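Side-chain contacts in kinesin-like protein Nod (Drosophila melanogaster, PDB 3DC4), which is a kinesin-family ATPase that binds microtubules and their plus ends and is required for segregating non-exchange chromosomes in meiosis: residues I73-M78 and K108-G113; E77-L82 and L132-E137; L86-L91 and F136-A141. One frame throughout, in Å; residues are numbered along the deposited sequence.

Interaction 1: I73-M78 and K108-G113; sequences ISQDEM and KSYSMG. With MG (magnesium ion), chain B; ADP (adenosine-5'-diphosphate), chain C.
Q75 lays its terminal amide over one face of the Y110 ring while the adenine of ADP lies against the opposite face, so the tyrosine is sandwiched between a side chain and the nucleotide. Amide and ring planes are only 5° apart, and Q75 NE2 sits off-centre, 3.1 Å from Y110 CE2; on the other face ADP C6 comes within 3.2 Å of that same CE2. The amide nitrogen also donates to the backbone, Q75 NE2 to Y110 O at 2.9 Å, reaching this oxygen from well above the carbonyl plane (54° out of it). Because Y110 CG is anti to its backbone N (chi1 173°), the ring swings along the nucleotide, and its hydroxyl is hydrogen-bonded to H124. Q75 itself is pinned by R29 at OE1 and by the carbonyl of H124 at NE2, which fixes the rotation of the amide.

Packing thins quickly beyond this layer. M78 only flanks it at a distance, and E77 is exposed, its N accepted by S74 OG at the N-cap of the helix. Just before Y110, at the start of the other segment, the Walker A residues K108 and S109 grip the phosphates: K108 NZ reaches ADP O1B at 2.7 Å, and S109 OG binds magnesium at 2.1 Å, beside ADP O2B and four waters. The contact thus joins the start of helix 75-82 to P-loop helix 108-112, with I127 of helix 127-141 touching both M78 and M112, R130 touching Q75, and strands 96-101, 234-241 and 305-312 lying against the P-loop helix.

Interaction 2: E77-L82 and L132-E137; sequences EMYQAL and LGDIFE
A single, partly buried hydrogen bond, from the phenol of Y79 to the carboxylate of D134, ties helix 75-82 to helix 127-141 in the kinesin motor domain, away from the nucleotide. It illustrates a link made by polar ends, with little surface buried between these two segments. The two side chains come from opposite directions: a first torsion of 166° turns the Y79 ring away from the backbone N and across the gap, and D134 reaches back to meet it. Y79 OH donates over 2.6 Å to D134 OD2, which accepts with its anti lone pair, turned away from OD1. Ring and carboxylate are nearly coplanar, 10° apart, with OD2 at the ring edge, where it also lies 3.1 Å from Y79 CE2.

Beside this bond, a water extends the link to Q80. It lies 2.8 Å from D134 OD2 and 2.9 Å from Q80 OE1 and can donate to each, although other acceptors nearby compete for its protons. OD2 would then serve both tyrosine and water, an arrangement that probably favours a charged carboxylate.

Around the bond the setting is apolar as well as polar. L84 and V87 of helix 84-92 touch the Y79 side chain, as do R130 and A131 of helix 127-141, and elsewhere on helix 75-82 M78 and L82 meet F69 and H67 of strand 67-69.

Interaction 3: L86-L91 and F136-A141; sequences LVDKLL and FERVTA
R138 stretches its side chain across L91 and V87, laying aliphatic carbons on one leucine methyl and its guanidinium over a valine methyl. This is a helix-helix contact within the kinesin motor domain, of P-loop NTPase fold: helices 84-92 and 127-141 run in the same general direction but splay, the axes of segments 86-91 and 136-141 crossing at -48° with a closest approach of 10.9 Å. At that spacing the backbones stay well apart, and one long side chain spans the interval.

The arginine is fully extended from CG to NE, its first torsion placing CG beside the backbone N (chi1 -61°), which aims the chain at the other helix. Along its aliphatic part L91 CD2 lies 3.6 Å from R138 CD, the leucine crossing the arginine at about a right angle. Farther out V87 CG1 sits over one face of the guanidinium, 3.6 Å from R138 CZ.

At the tip, charge takes over from packing. D88 OD1 forms a salt bridge with R138 NH1 at 2.6 Å. It approaches the guanidinium obliquely and meets it through that one nitrogen, while D88 OD2 stands farther off; the carboxylate and guanidinium planes are 28° apart. The example shows an amphipathic side chain serving two kinds of contact along its length, apolar on V87 and L91 and ionic on D88. One feature calls for caution: D88 N, at the guanidinium edge and in its plane, lies only 2.9 Å from R138 NH1; both are donors, so the exact placement of the guanidinium is doubtful.

How the interactions relate
The three contacts lie progressively farther from the nucleotide. Centres of interactions 1 and 2 are about 11 Å apart, those of 2 and 3 about 9 Å, and those of 1 and 3 about 20 Å. Along the chain the first partners come in order, 73-78, 77-82, 86-91, followed by the second partners in the same order. Interactions 1 and 2 share helix 75-82; 2 and 3 share helix 127-141 and touch directly, I135 CD1 lying 3.6 Å from L90 CD2. Thus four helices of one motor domain are joined, 108-112 to 75-82, 75-82 to 127-141, and 127-141 to 84-92, connecting the P-loop to a region remote from ADP.

Interaction 1: I73-M78 and K108-G113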
loop_
_atom_site.group_PDB
_atom_site.type_symbol
_atom_site.label_atom_id
_atom_site.label_comp_id
_atom_site.label_asym_id
_atom_site.label_seq_id
_atom_site.Cartn_x
_atom_site.Cartn_y
_atom_site.Cartn_z
ATOM N N ILE A 73 -1.001 -5.492 18.164
ATOM C CA ILE A 73 -1.351 -4.147 17.718
ATOM C C ILE A 73 -2.698 -4.137 16.995
ATOM O O ILE A 73 -2.934 -4.941 16.096
ATOM C CB ILE A 73 -0.272 -3.577 16.775
ATOM C CG1 ILE A 73 1.070 -3.498 17.505
ATOM C CG2 ILE A 73 -0.678 -2.185 16.287
ATOM C CD1 ILE A 73 1.093 -2.491 18.653
ATOM N N SER A 74 -3.584 -3.229 17.395
ATOM C CA SER A 74 -4.894 -3.137 16.765
ATOM C C SER A 74 -4.825 -2.382 15.443
ATOM O O SER A 74 -3.823 -1.736 15.138
ATOM C CB SER A 74 -5.879 -2.420 17.685
ATOM O OG SER A 74 -5.570 -1.038 17.771
ATOM N N GLN A 75 -5.903 -2.463 14.670
ATOM C CA GLN A 75 -6.004 -1.778 13.387
ATOM C C GLN A 75 -5.900 -0.274 13.612
ATOM O O GLN A 75 -5.191 0.423 12.890
ATOM C CB GLN A 75 -7.352 -2.092 12.724
ATOM C CG GLN A 75 -7.541 -3.528 12.238
ATOM C CD GLN A 75 -6.753 -3.826 10.971
ATOM O OE1 GLN A 75 -5.554 -3.578 10.902
ATOM N NE2 GLN A 75 -7.423 -4.373 9.970
ATOM N N ASP A 76 -6.615 0.220 14.620
ATOM C CA ASP A 76 -6.607 1.643 14.939
ATOM C C ASP A 76 -5.195 2.158 15.187
ATOM O O ASP A 76 -4.780 3.164 14.606
ATOM C CB ASP A 76 -7.486 1.921 16.165
ATOM C CG ASP A 76 -7.347 3.345 16.672
ATOM O OD1 ASP A 76 -6.622 3.563 17.664
ATOM O OD2 ASP A 76 -7.953 4.253 16.072
ATOM N N GLU A 77 -4.454 1.471 16.049
ATOM C CA GLU A 77 -3.089 1.882 16.347
ATOM C C GLU A 77 -2.201 1.859 15.117
ATOM O O GLU A 77 -1.467 2.807 14.847
ATOM C CB GLU A 77 -2.472 0.977 17.416
ATOM C CG GLU A 77 -2.547 1.545 18.818
ATOM C CD GLU A 77 -1.952 2.942 18.902
ATOM O OE1 GLU A 77 -0.750 3.109 18.587
ATOM O OE2 GLU A 77 -2.691 3.877 19.282
ATOM N N MET A 78 -2.258 0.759 14.377
ATOM C CA MET A 78 -1.453 0.616 13.179
ATOM C C MET A 78 -1.751 1.734 12.184
ATOM O O MET A 78 -0.835 2.334 11.622
ATOM C CB MET A 78 -1.707 -0.755 12.549
ATOM C CG MET A 78 -0.875 -1.039 11.307
ATOM S SD MET A 78 -1.730 -0.602 9.772
ATOM C CE MET A 78 -0.898 0.887 9.273
ATOM N N LYS A 108 -2.177 -9.202 4.953
ATOM C CA LYS A 108 -2.101 -8.079 4.025
ATOM C C LYS A 108 -3.482 -7.477 3.741
ATOM O O LYS A 108 -3.702 -6.285 3.970
ATOM C CB LYS A 108 -1.441 -8.521 2.710
ATOM C CG LYS A 108 0.003 -9.010 2.867
ATOM C CD LYS A 108 0.671 -9.341 1.521
ATOM C CE LYS A 108 -0.051 -10.459 0.780
ATOM N NZ LYS A 108 -0.119 -11.719 1.543
ATOM N N SER A 109 -4.413 -8.293 3.260
ATOM C CA SER A 109 -5.760 -7.807 2.939
ATOM C C SER A 109 -6.464 -7.266 4.173
ATOM O O SER A 109 -7.145 -6.242 4.116
ATOM C CB SER A 109 -6.583 -8.933 2.319
ATOM O OG SER A 109 -6.008 -9.315 1.090
ATOM N N TYR A 110 -6.291 -7.965 5.288
ATOM C CA TYR A 110 -6.877 -7.548 6.554
ATOM C C TYR A 110 -6.374 -6.152 6.932
ATOM O O TYR A 110 -7.172 -5.267 7.247
ATOM C CB TYR A 110 -6.497 -8.552 7.655
ATOM C CG TYR A 110 -6.904 -8.128 9.049
ATOM C CD1 TYR A 110 -8.192 -8.370 9.523
ATOM C CD2 TYR A 110 -6.004 -7.472 9.891
ATOM C CE1 TYR A 110 -8.573 -7.977 10.804
ATOM C CE2 TYR A 110 -6.378 -7.067 11.169
ATOM C CZ TYR A 110 -7.663 -7.327 11.619
ATOM O OH TYR A 110 -8.041 -6.942 12.880
ATOM N N SER A 111 -5.057 -5.956 6.875
ATOM C CA SER A 111 -4.432 -4.677 7.238
ATOM C C SER A 111 -4.831 -3.515 6.332
ATOM O O SER A 111 -5.091 -2.408 6.802
ATOM C CB SER A 111 -2.901 -4.819 7.226
ATOM O OG SER A 111 -2.464 -5.729 8.218
ATOM N N MET A 112 -4.884 -3.764 5.030
ATOM C CA MET A 112 -5.210 -2.701 4.096
ATOM C C MET A 112 -6.699 -2.401 4.019
ATOM O O MET A 112 -7.094 -1.349 3.519
ATOM C CB MET A 112 -4.669 -3.049 2.710
ATOM C CG MET A 112 -3.163 -3.317 2.680
ATOM S SD MET A 112 -2.224 -2.101 3.642
ATOM C CE MET A 112 -1.608 -1.039 2.327
ATOM N N GLY A 113 -7.519 -3.327 4.507
ATOM C CA GLY A 113 -8.964 -3.133 4.492
ATOM C C GLY A 113 -9.590 -3.335 3.126
ATOM O O GLY A 113 -10.417 -2.539 2.687
HETATM MG MG MG B . -5.001 -11.107 0.467
HETATM P PB ADP C . -3.375 -12.233 3.296
HETATM O O1B ADP C . -2.011 -11.709 3.494
HETATM O O2B ADP C . -4.246 -11.124 2.612
HETATM O O3B ADP C . -3.217 -13.597 2.327
HETATM P PA ADP C . -5.414 -11.982 5.133
HETATM O O1A ADP C . -5.253 -10.542 5.153
HETATM O O2A ADP C . -6.502 -12.423 4.070
HETATM O O3A ADP C . -3.960 -12.659 4.756
HETATM O "O5'" ADP C . -5.780 -12.492 6.605
HETATM C "C5'" ADP C . -5.977 -13.912 6.592
HETATM C "C4'" ADP C . -6.902 -14.282 7.755
HETATM O "O4'" ADP C . -6.302 -13.919 9.024
HETATM C "C3'" ADP C . -8.265 -13.498 7.657
HETATM O "O3'" ADP C . -9.281 -14.123 8.430
HETATM C "C2'" ADP C . -7.877 -12.261 8.568
HETATM O "O2'" ADP C . -9.051 -11.664 9.141
HETATM C "C1'" ADP C . -7.062 -12.915 9.715
HETATM N N9 ADP C . -6.142 -11.947 10.311
HETATM C C8 ADP C . -4.935 -11.543 9.790
HETATM N N7 ADP C . -4.428 -10.563 10.504
HETATM C C5 ADP C . -5.174 -10.427 11.632
HETATM C C6 ADP C . -5.149 -9.565 12.758
HETATM N N6 ADP C . -4.071 -8.725 12.970
HETATM N N1 ADP C . -6.180 -9.603 13.636
HETATM C C2 ADP C . -7.160 -10.504 13.518
HETATM N N3 ADP C . -7.245 -11.314 12.468
HETATM C C4 ADP C . -6.322 -11.279 11.495
HETATM O O HOH W 1 -4.279 -13.326 0.120
HETATM O O HOH W 2 -6.725 -12.361 1.650
HETATM O O HOH W 3 -6.226 -11.089 -1.506
HETATM O O HOH W 4 -3.048 -9.972 -0.101
#

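Interaction 2: E77-L82 and L132-E137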
loop_
_atom_site.group_PDB
_atom_site.type_symbol
_atom_site.label_atom_id
_atom_site.label_comp_id
_atom_site.label_asym_id
_atom_site.label_seq_id
_atom_site.Cartn_x
_atom_site.Cartn_y
_atom_site.Cartn_z
ATOM N N GLU A 77 -4.454 1.471 16.049
ATOM C CA GLU A 77 -3.089 1.882 16.347
ATOM C C GLU A 77 -2.201 1.859 15.117
ATOM O O GLU A 77 -1.467 2.807 14.847
ATOM C CB GLU A 77 -2.472 0.977 17.416
ATOM C CG GLU A 77 -2.547 1.545 18.818
ATOM C CD GLU A 77 -1.952 2.942 18.902
ATOM O OE1 GLU A 77 -0.750 3.109 18.587
ATOM O OE2 GLU A 77 -2.691 3.877 19.282
ATOM N N MET A 78 -2.258 0.759 14.377
ATOM C CA MET A 78 -1.453 0.616 13.179
ATOM C C MET A 78 -1.751 1.734 12.184
ATOM O O MET A 78 -0.835 2.334 11.622
ATOM C CB MET A 78 -1.707 -0.755 12.549
ATOM C CG MET A 78 -0.875 -1.039 11.307
ATOM S SD MET A 78 -1.730 -0.602 9.772
ATOM C CE MET A 78 -0.898 0.887 9.273
ATOM N N TYR A 79 -3.032 2.023 11.984
ATOM C CA TYR A 79 -3.444 3.077 11.059
ATOM C C TYR A 79 -2.974 4.447 11.557
ATOM O O TYR A 79 -2.406 5.233 10.807
ATOM C CB TYR A 79 -4.974 3.078 10.903
ATOM C CG TYR A 79 -5.506 4.326 10.231
ATOM C CD1 TYR A 79 -5.358 4.523 8.858
ATOM C CD2 TYR A 79 -6.080 5.351 10.983
ATOM C CE1 TYR A 79 -5.758 5.712 8.253
ATOM C CE2 TYR A 79 -6.482 6.547 10.383
ATOM C CZ TYR A 79 -6.313 6.718 9.019
ATOM O OH TYR A 79 -6.658 7.906 8.428
ATOM N N GLN A 80 -3.213 4.726 12.834
ATOM C CA GLN A 80 -2.815 6.002 13.404
ATOM C C GLN A 80 -1.310 6.240 13.297
ATOM O O GLN A 80 -0.878 7.335 12.978
ATOM C CB GLN A 80 -3.256 6.084 14.869
ATOM C CG GLN A 80 -4.762 6.033 15.041
ATOM C CD GLN A 80 -5.445 7.340 14.717
ATOM O OE1 GLN A 80 -6.546 7.360 14.163
ATOM N NE2 GLN A 80 -4.811 8.446 15.091
ATOM N N ALA A 81 -0.511 5.211 13.550
ATOM C CA ALA A 81 0.937 5.355 13.493
ATOM C C ALA A 81 1.513 5.392 12.092
ATOM O O ALA A 81 2.417 6.169 11.805
ATOM C CB ALA A 81 1.609 4.227 14.273
ATOM N N LEU A 82 0.974 4.560 11.214
ATOM C CA LEU A 82 1.517 4.444 9.878
ATOM C C LEU A 82 0.861 5.197 8.739
ATOM O O LEU A 82 1.551 5.685 7.839
ATOM C CB LEU A 82 1.572 2.963 9.515
ATOM C CG LEU A 82 2.335 2.601 8.247
ATOM C CD1 LEU A 82 3.822 2.873 8.468
ATOM C CD2 LEU A 82 2.094 1.140 7.920
ATOM N N LEU A 132 -10.236 6.874 4.321
ATOM C CA LEU A 132 -11.321 7.596 3.667
ATOM C C LEU A 132 -12.099 8.420 4.689
ATOM O O LEU A 132 -12.497 9.555 4.416
ATOM C CB LEU A 132 -12.255 6.614 2.954
ATOM C CG LEU A 132 -13.426 7.253 2.196
ATOM C CD1 LEU A 132 -12.886 8.150 1.078
ATOM C CD2 LEU A 132 -14.306 6.150 1.607
ATOM N N GLY A 133 -12.308 7.844 5.870
ATOM C CA GLY A 133 -13.021 8.550 6.920
ATOM C C GLY A 133 -12.341 9.857 7.293
ATOM O O GLY A 133 -12.999 10.890 7.364
ATOM N N ASP A 134 -11.029 9.820 7.522
ATOM C CA ASP A 134 -10.291 11.028 7.887
ATOM C C ASP A 134 -10.169 12.017 6.729
ATOM O O ASP A 134 -10.052 13.224 6.944
ATOM C CB ASP A 134 -8.896 10.665 8.421
ATOM C CG ASP A 134 -8.943 10.082 9.831
ATOM O OD1 ASP A 134 -9.578 10.708 10.711
ATOM O OD2 ASP A 134 -8.345 9.008 10.067
ATOM N N ILE A 135 -10.189 11.504 5.503
ATOM C CA ILE A 135 -10.110 12.354 4.325
ATOM C C ILE A 135 -11.391 13.181 4.236
ATOM O O ILE A 135 -11.339 14.398 4.059
ATOM C CB ILE A 135 -9.947 11.510 3.049
ATOM C CG1 ILE A 135 -8.541 10.900 3.017
ATOM C CG2 ILE A 135 -10.185 12.366 1.803
ATOM C CD1 ILE A 135 -8.348 9.879 1.921
ATOM N N PHE A 136 -12.539 12.523 4.375
ATOM C CA PHE A 136 -13.817 13.225 4.313
ATOM C C PHE A 136 -13.894 14.277 5.413
ATOM O O PHE A 136 -14.269 15.425 5.169
ATOM C CB PHE A 136 -14.996 12.255 4.481
ATOM C CG PHE A 136 -15.295 11.411 3.263
ATOM C CD1 PHE A 136 -15.140 11.920 1.977
ATOM C CD2 PHE A 136 -15.795 10.122 3.412
ATOM C CE1 PHE A 136 -15.482 11.156 0.859
ATOM C CE2 PHE A 136 -16.141 9.351 2.300
ATOM C CZ PHE A 136 -15.985 9.868 1.024
ATOM N N GLU A 137 -13.536 13.876 6.627
ATOM C CA GLU A 137 -13.585 14.777 7.770
ATOM C C GLU A 137 -12.792 16.063 7.553
ATOM O O GLU A 137 -13.292 17.160 7.798
ATOM C CB GLU A 137 -13.075 14.051 9.014
ATOM C CG GLU A 137 -13.079 14.890 10.270
ATOM C CD GLU A 137 -12.793 14.060 11.500
ATOM O OE1 GLU A 137 -13.583 13.134 11.785
ATOM O OE2 GLU A 137 -11.778 14.329 12.178
HETATM O O HOH W 5 -8.398 9.123 12.844
#

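Interaction 3: L86-L91 and F136-A141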
loop_
_atom_site.group_PDB
_atom_site.type_symbol
_atom_site.label_atom_id
_atom_site.label_comp_id
_atom_site.label_asym_id
_atom_site.label_seq_id
_atom_site.Cartn_x
_atom_site.Cartn_y
_atom_site.Cartn_z
ATOM N N LEU A 86 -0.044 10.362 6.611
ATOM C CA LEU A 86 -0.085 10.556 5.165
ATOM C C LEU A 86 -1.324 11.318 4.712
ATOM O O LEU A 86 -1.323 11.937 3.650
ATOM C CB LEU A 86 -0.042 9.211 4.444
ATOM C CG LEU A 86 1.210 8.357 4.643
ATOM C CD1 LEU A 86 1.049 7.054 3.876
ATOM C CD2 LEU A 86 2.449 9.117 4.166
ATOM N N VAL A 87 -2.380 11.281 5.516
ATOM C CA VAL A 87 -3.609 11.961 5.139
ATOM C C VAL A 87 -3.380 13.446 4.893
ATOM O O VAL A 87 -3.858 13.991 3.901
ATOM C CB VAL A 87 -4.707 11.757 6.198
ATOM C CG1 VAL A 87 -5.957 12.550 5.821
ATOM C CG2 VAL A 87 -5.052 10.281 6.290
ATOM N N ASP A 88 -2.652 14.110 5.784
ATOM C CA ASP A 88 -2.389 15.528 5.574
ATOM C C ASP A 88 -1.591 15.756 4.297
ATOM O O ASP A 88 -1.854 16.703 3.555
ATOM C CB ASP A 88 -1.638 16.138 6.757
ATOM C CG ASP A 88 -2.568 16.570 7.866
ATOM O OD1 ASP A 88 -3.737 16.905 7.560
ATOM O OD2 ASP A 88 -2.131 16.586 9.036
ATOM N N LYS A 89 -0.627 14.880 4.034
ATOM C CA LYS A 89 0.195 15.012 2.843
ATOM C C LYS A 89 -0.686 14.903 1.597
ATOM O O LYS A 89 -0.562 15.701 0.666
ATOM C CB LYS A 89 1.286 13.932 2.827
ATOM C CG LYS A 89 2.140 13.866 4.105
ATOM C CD LYS A 89 2.801 15.202 4.446
ATOM C CE LYS A 89 3.654 15.098 5.707
ATOM N NZ LYS A 89 4.293 16.402 6.052
ATOM N N LEU A 90 -1.576 13.918 1.589
ATOM C CA LEU A 90 -2.485 13.723 0.472
ATOM C C LEU A 90 -3.280 15.005 0.228
ATOM O O LEU A 90 -3.373 15.481 -0.900
ATOM C CB LEU A 90 -3.454 12.583 0.778
ATOM C CG LEU A 90 -4.488 12.273 -0.311
ATOM C CD1 LEU A 90 -3.817 11.658 -1.529
ATOM C CD2 LEU A 90 -5.536 11.319 0.258
ATOM N N LEU A 91 -3.847 15.559 1.295
ATOM C CA LEU A 91 -4.638 16.778 1.192
ATOM C C LEU A 91 -3.801 17.971 0.739
ATOM O O LEU A 91 -4.316 18.897 0.119
ATOM C CB LEU A 91 -5.317 17.081 2.532
ATOM C CG LEU A 91 -6.631 16.345 2.827
ATOM C CD1 LEU A 91 -6.478 14.856 2.612
ATOM C CD2 LEU A 91 -7.052 16.641 4.257
ATOM N N PHE A 136 -12.539 12.523 4.375
ATOM C CA PHE A 136 -13.817 13.225 4.313
ATOM C C PHE A 136 -13.894 14.277 5.413
ATOM O O PHE A 136 -14.269 15.425 5.169
ATOM C CB PHE A 136 -14.996 12.255 4.481
ATOM C CG PHE A 136 -15.295 11.411 3.263
ATOM C CD1 PHE A 136 -15.140 11.920 1.977
ATOM C CD2 PHE A 136 -15.795 10.122 3.412
ATOM C CE1 PHE A 136 -15.482 11.156 0.859
ATOM C CE2 PHE A 136 -16.141 9.351 2.300
ATOM C CZ PHE A 136 -15.985 9.868 1.024
ATOM N N GLU A 137 -13.536 13.876 6.627
ATOM C CA GLU A 137 -13.585 14.777 7.770
ATOM C C GLU A 137 -12.792 16.063 7.553
ATOM O O GLU A 137 -13.292 17.160 7.798
ATOM C CB GLU A 137 -13.075 14.051 9.014
ATOM C CG GLU A 137 -13.079 14.890 10.270
ATOM C CD GLU A 137 -12.793 14.060 11.500
ATOM O OE1 GLU A 137 -13.583 13.134 11.785
ATOM O OE2 GLU A 137 -11.778 14.329 12.178
ATOM N N ARG A 138 -11.558 15.926 7.086
ATOM C CA ARG A 138 -10.714 17.090 6.851
ATOM C C ARG A 138 -11.181 17.914 5.660
ATOM O O ARG A 138 -11.000 19.130 5.629
ATOM C CB ARG A 138 -9.266 16.651 6.656
ATOM C CG ARG A 138 -8.700 15.946 7.869
ATOM C CD ARG A 138 -7.269 15.528 7.636
ATOM N NE ARG A 138 -6.709 14.850 8.798
ATOM C CZ ARG A 138 -5.470 14.378 8.856
ATOM N NH1 ARG A 138 -4.661 14.512 7.816
ATOM N NH2 ARG A 138 -5.040 13.772 9.951
ATOM N N VAL A 139 -11.778 17.251 4.676
ATOM C CA VAL A 139 -12.286 17.950 3.503
ATOM C C VAL A 139 -13.511 18.770 3.893
ATOM O O VAL A 139 -13.710 19.873 3.391
ATOM C CB VAL A 139 -12.680 16.962 2.378
ATOM C CG1 VAL A 139 -13.510 17.673 1.321
ATOM C CG2 VAL A 139 -11.425 16.374 1.738
ATOM N N THR A 140 -14.328 18.227 4.793
ATOM C CA THR A 140 -15.534 18.915 5.247
ATOM C C THR A 140 -15.199 20.035 6.229
ATOM O O THR A 140 -15.978 20.975 6.401
ATOM C CB THR A 140 -16.515 17.943 5.938
ATOM O OG1 THR A 140 -16.844 16.872 5.043
ATOM C CG2 THR A 140 -17.799 18.672 6.326
ATOM N N ALA A 141 -14.040 19.929 6.873
ATOM C CA ALA A 141 -13.603 20.929 7.842
ATOM C C ALA A 141 -12.865 22.070 7.153
ATOM O O ALA A 141 -12.727 23.160 7.709
ATOM C CB ALA A 141 -12.700 20.283 8.882
#